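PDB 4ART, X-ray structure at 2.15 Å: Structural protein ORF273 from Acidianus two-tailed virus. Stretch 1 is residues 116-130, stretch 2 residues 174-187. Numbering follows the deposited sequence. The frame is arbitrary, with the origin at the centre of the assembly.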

# COMPACT_ATOMS: atom_id res chain seq x y z
N ILE A 116 5.61 10.14 8.99
CA ILE A 116 5.29 11.42 9.68
C ILE A 116 5.63 11.37 11.15
O ILE A 116 6.18 12.32 11.70
N LEU A 117 5.28 10.25 11.80
CA LEU A 117 5.60 10.05 13.21
C LEU A 117 7.13 10.06 13.40
O LEU A 117 7.61 10.76 14.28
N LYS A 118 7.87 9.30 12.56
CA LYS A 118 9.34 9.24 12.62
C LYS A 118 9.92 10.65 12.42
O LYS A 118 10.74 11.10 13.23
N PHE A 119 9.49 11.34 11.37
CA PHE A 119 9.92 12.69 11.03
C PHE A 119 9.60 13.69 12.16
O PHE A 119 10.48 14.46 12.52
N TYR A 120 8.39 13.63 12.78
CA TYR A 120 8.03 14.52 13.90
C TYR A 120 8.91 14.24 15.11
O TYR A 120 9.47 15.17 15.68
N LEU A 121 9.00 12.94 15.53
CA LEU A 121 9.81 12.55 16.68
C LEU A 121 11.24 13.06 16.60
O LEU A 121 11.73 13.66 17.54
N GLU A 122 11.88 12.86 15.45
CA GLU A 122 13.27 13.28 15.21
C GLU A 122 13.46 14.77 15.15
O GLU A 122 14.49 15.28 15.61
N LYS A 123 12.48 15.48 14.59
CA LYS A 123 12.50 16.94 14.49
C LYS A 123 12.33 17.53 15.88
O LYS A 123 12.93 18.56 16.15
N ALA A 124 11.58 16.86 16.78
CA ALA A 124 11.34 17.29 18.17
C ALA A 124 12.49 16.94 19.13
O ALA A 124 12.44 17.32 20.30
N GLY A 125 13.51 16.22 18.64
CA GLY A 125 14.67 15.86 19.44
C GLY A 125 14.71 14.42 19.93
O GLY A 125 15.71 14.02 20.53
N PHE A 126 13.62 13.66 19.73
CA PHE A 126 13.61 12.25 20.14
C PHE A 126 14.46 11.42 19.15
O PHE A 126 14.67 11.82 18.00
N ARG A 127 15.03 10.31 19.64
CA ARG A 127 15.83 9.35 18.85
C ARG A 127 15.11 8.00 18.92
O ARG A 127 14.70 7.60 20.01
N ILE A 128 14.89 7.34 17.77
CA ILE A 128 14.23 6.04 17.70
C ILE A 128 15.33 4.99 17.68
O ILE A 128 16.11 4.90 16.72
N ALA A 129 15.46 4.26 18.82
CA ALA A 129 16.46 3.22 19.05
C ALA A 129 17.85 3.63 18.49
O ALA A 129 18.28 4.75 18.75
N ASN A 130 18.50 2.79 17.67
CA ASN A 130 19.81 3.15 17.13
C ASN A 130 19.80 3.74 15.72
O ASN A 130 20.86 3.88 15.10
N ILE A 174 -0.29 13.22 21.49
CA ILE A 174 -0.14 11.77 21.77
C ILE A 174 1.28 11.44 22.25
O ILE A 174 1.42 10.64 23.18
N VAL A 175 2.33 12.07 21.64
CA VAL A 175 3.75 11.93 21.99
C VAL A 175 3.94 12.49 23.39
O VAL A 175 4.60 11.86 24.19
N GLU A 176 3.32 13.66 23.70
CA GLU A 176 3.42 14.29 25.02
C GLU A 176 2.79 13.43 26.11
O GLU A 176 3.42 13.20 27.14
N GLN A 177 1.57 12.92 25.86
CA GLN A 177 0.86 12.06 26.79
C GLN A 177 1.63 10.76 27.08
O GLN A 177 1.72 10.33 28.23
N LYS A 178 2.23 10.16 26.04
CA LYS A 178 2.96 8.89 26.17
C LYS A 178 4.44 9.01 26.59
O LYS A 178 4.90 8.18 27.36
N LEU A 179 5.17 10.01 26.08
CA LEU A 179 6.62 10.13 26.34
C LEU A 179 7.05 11.27 27.22
O LEU A 179 8.15 11.24 27.75
N GLY A 180 6.25 12.32 27.28
CA GLY A 180 6.61 13.53 27.99
C GLY A 180 7.20 14.56 27.05
O GLY A 180 7.18 14.37 25.83
N ASN A 181 7.58 15.73 27.58
CA ASN A 181 8.10 16.80 26.74
C ASN A 181 9.61 16.72 26.51
O ASN A 181 10.10 17.20 25.49
N LYS A 182 10.34 16.08 27.43
CA LYS A 182 11.78 15.95 27.32
C LYS A 182 12.17 14.89 26.27
O LYS A 182 11.82 13.71 26.42
N PRO A 183 12.90 15.30 25.20
CA PRO A 183 13.37 14.33 24.20
C PRO A 183 14.46 13.41 24.76
O PRO A 183 15.30 13.85 25.56
N ARG A 184 14.43 12.14 24.32
CA ARG A 184 15.25 10.98 24.66
C ARG A 184 15.16 9.93 23.53
O ARG A 184 14.41 10.10 22.57
N THR A 185 15.92 8.83 23.67
CA THR A 185 15.86 7.71 22.76
C THR A 185 14.66 6.87 23.20
O THR A 185 14.56 6.52 24.37
N ILE A 186 13.77 6.55 22.26
CA ILE A 186 12.61 5.70 22.54
C ILE A 186 12.85 4.30 21.96
O ILE A 186 13.65 4.14 21.04
N THR A 187 12.15 3.30 22.49
CA THR A 187 12.27 1.93 21.98
C THR A 187 11.35 1.78 20.75
O THR A 187 10.48 2.63 20.52

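What does the helix of stretch 2 offer to stretch 1? Val175 points toward it with chi1 t, setting CG2 3.7 Å from Leu121 CD2 and 4.0 Å from Tyr120 CE2, while its CG1 lies 3.9 Å from Phe126 CE1. One turn on, Leu179 (m, t) also points toward stretch 1, and its CD1 meets Leu121 CD2 at 4.0 Å. Leu121 (m, t) thus touches both residues.

How is the Phe126 ring held? With chi1 m and chi2 90°, its end reaches nearer stretch 2 than its sideways CA-to-CB bond suggests. Leu179 CD1 covers one face, 4.2 Å from the ring centroid of Phe126. Gly180 O lies at the edge, 3.7 Å from Phe126 CZ, and Pro183 CA covers the opposite face, 3.7 Å from that centroid.

What happens where the strands pair? The polar partners are backbone groups, and Arg127 N donates first to Arg184 O (3.0 Å). Thr185 (m) and Arg127 project to the same sheet face, with Thr185 OG1 3.7 Å from Arg127 CB; the arginine's end leads away. On the other face, Ile186 (p, t) sets CD1 3.9 Å from Leu121 CD1, CG2 3.9 Å from Phe126 CD2 and CG1 4.1 Å from Ile128 CG1. Ile186 N donates to Arg127 O (2.7 Å) and Ala129 N to Ile186 O (2.9 Å), fixing the parallel register beside the apolar packing.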

# COMPACT_ATOMS: atom_id res chain seq x y z
CB ILE A 116 3.83 11.92 9.46
CG1 ILE A 116 3.44 11.83 8.04
CG2 ILE A 116 3.50 13.32 10.07
CD1 ILE A 116 2.41 10.92 8.02
CB LEU A 117 5.02 8.71 13.69
CG LEU A 117 5.22 8.43 15.18
CD1 LEU A 117 4.54 9.49 16.04
CD2 LEU A 117 4.78 7.03 15.54
CB LYS A 118 9.88 8.28 11.53
CG LYS A 118 11.40 8.31 11.35
CD LYS A 118 11.88 7.28 10.33
CE LYS A 118 11.81 7.72 8.90
NZ LYS A 118 12.02 6.58 7.97
CB PHE A 119 9.32 13.14 9.68
CG PHE A 119 9.68 12.29 8.45
CD1 PHE A 119 10.84 11.53 8.43
CD2 PHE A 119 8.89 12.32 7.30
CE1 PHE A 119 11.20 10.79 7.27
CE2 PHE A 119 9.26 11.57 6.15
CZ PHE A 119 10.40 10.81 6.15
CB TYR A 120 6.53 14.43 14.30
CG TYR A 120 6.24 15.16 15.60
CD1 TYR A 120 5.98 16.53 15.62
CD2 TYR A 120 6.28 14.50 16.83
CE1 TYR A 120 5.80 17.23 16.82
CE2 TYR A 120 6.07 15.17 18.04
CZ TYR A 120 5.82 16.54 18.02
OH TYR A 120 5.64 17.20 19.22
CB LEU A 121 9.78 11.04 16.90
CG LEU A 121 8.48 10.44 17.45
CD1 LEU A 121 8.51 8.94 17.34
CD2 LEU A 121 8.21 10.85 18.90
CB GLU A 122 13.83 12.60 13.97
CG GLU A 122 14.02 11.13 14.25
CD GLU A 122 14.39 10.19 13.13
OE1 GLU A 122 14.51 10.61 11.96
OE2 GLU A 122 14.63 9.01 13.46
CB LYS A 123 11.41 17.46 13.51
CG LYS A 123 11.77 18.78 12.86
CD LYS A 123 10.65 19.37 12.02
CE LYS A 123 11.08 20.71 11.49
NZ LYS A 123 10.17 21.23 10.44
CB ALA A 124 10.03 16.72 18.68
CB PHE A 126 12.17 11.70 20.21
CG PHE A 126 11.31 12.27 21.32
CD1 PHE A 126 10.55 13.41 21.12
CD2 PHE A 126 11.27 11.66 22.56
CE1 PHE A 126 9.76 13.94 22.17
CE2 PHE A 126 10.47 12.16 23.60
CZ PHE A 126 9.71 13.30 23.40
CB ARG A 127 17.28 9.24 19.39
CG ARG A 127 18.22 10.29 18.78
CD ARG A 127 19.69 10.06 19.13
NE ARG A 127 20.60 10.77 18.23
CZ ARG A 127 21.04 12.02 18.42
NH1 ARG A 127 20.66 12.71 19.49
NH2 ARG A 127 21.87 12.58 17.54
CB ILE A 128 13.20 5.93 16.50
CG1 ILE A 128 12.15 7.05 16.55
CG2 ILE A 128 12.51 4.56 16.45
CD1 ILE A 128 11.53 7.40 15.26
CB ALA A 129 15.98 1.89 18.49
CB ASN A 130 20.87 2.05 17.33
CG ASN A 130 21.19 1.80 18.79
OD1 ASN A 130 22.06 2.43 19.41
ND2 ASN A 130 20.43 0.89 19.39
CB ILE A 174 -0.65 10.87 20.59
CG1 ILE A 174 -2.14 11.20 20.25
CG2 ILE A 174 -0.46 9.39 20.91
CD1 ILE A 174 -2.70 10.66 18.86
CB VAL A 175 4.71 12.57 20.93
CG1 VAL A 175 6.13 12.71 21.44
CG2 VAL A 175 4.71 11.78 19.63
CB GLU A 176 2.83 15.70 25.02
CG GLU A 176 3.42 16.60 26.10
CD GLU A 176 3.16 18.08 25.92
OE1 GLU A 176 3.12 18.55 24.76
OE2 GLU A 176 3.09 18.79 26.95
CB GLN A 177 -0.54 11.74 26.23
CG GLN A 177 -1.50 11.12 27.25
CD GLN A 177 -1.96 12.11 28.31
OE1 GLN A 177 -1.93 13.34 28.12
NE2 GLN A 177 -2.39 11.59 29.45
CB LYS A 178 2.80 8.05 24.89
CG LYS A 178 2.97 6.54 25.10
CD LYS A 178 1.66 5.85 25.52
CE LYS A 178 1.80 4.34 25.51
NZ LYS A 178 0.48 3.68 25.38
CB LEU A 179 7.40 10.23 25.01
CG LEU A 179 7.13 9.20 23.92
CD1 LEU A 179 7.88 9.57 22.65
CD2 LEU A 179 7.52 7.81 24.37
CB ASN A 181 7.64 18.20 27.22
CG ASN A 181 6.92 19.04 26.17
OD1 ASN A 181 6.31 18.53 25.21
ND2 ASN A 181 6.95 20.36 26.35
CB LYS A 182 12.42 15.64 28.69
CG LYS A 182 13.93 15.88 28.74
CD LYS A 182 14.65 14.90 29.70
CE LYS A 182 14.64 15.31 31.16
NZ LYS A 182 15.57 16.44 31.45
CB PRO A 183 13.91 15.21 23.08
CG PRO A 183 13.43 16.61 23.40
CD PRO A 183 13.38 16.65 24.87
CB ARG A 184 14.75 10.36 25.99
CG ARG A 184 13.25 9.98 26.04
CD ARG A 184 12.99 9.00 27.16
NE ARG A 184 11.57 8.70 27.32
CZ ARG A 184 10.99 7.56 26.98
NH1 ARG A 184 11.69 6.59 26.41
NH2 ARG A 184 9.69 7.38 27.18
CB THR A 185 17.16 6.89 22.80
OG1 THR A 185 18.28 7.76 22.63
CG2 THR A 185 17.18 5.78 21.73
CB ILE A 186 11.29 6.36 22.02
CG1 ILE A 186 11.22 6.42 20.48
CG2 ILE A 186 11.11 7.74 22.65
CD1 ILE A 186 9.85 6.37 19.90
CB THR A 187 11.85 0.90 23.05
OG1 THR A 187 10.46 1.10 23.33
CG2 THR A 187 12.67 0.99 24.34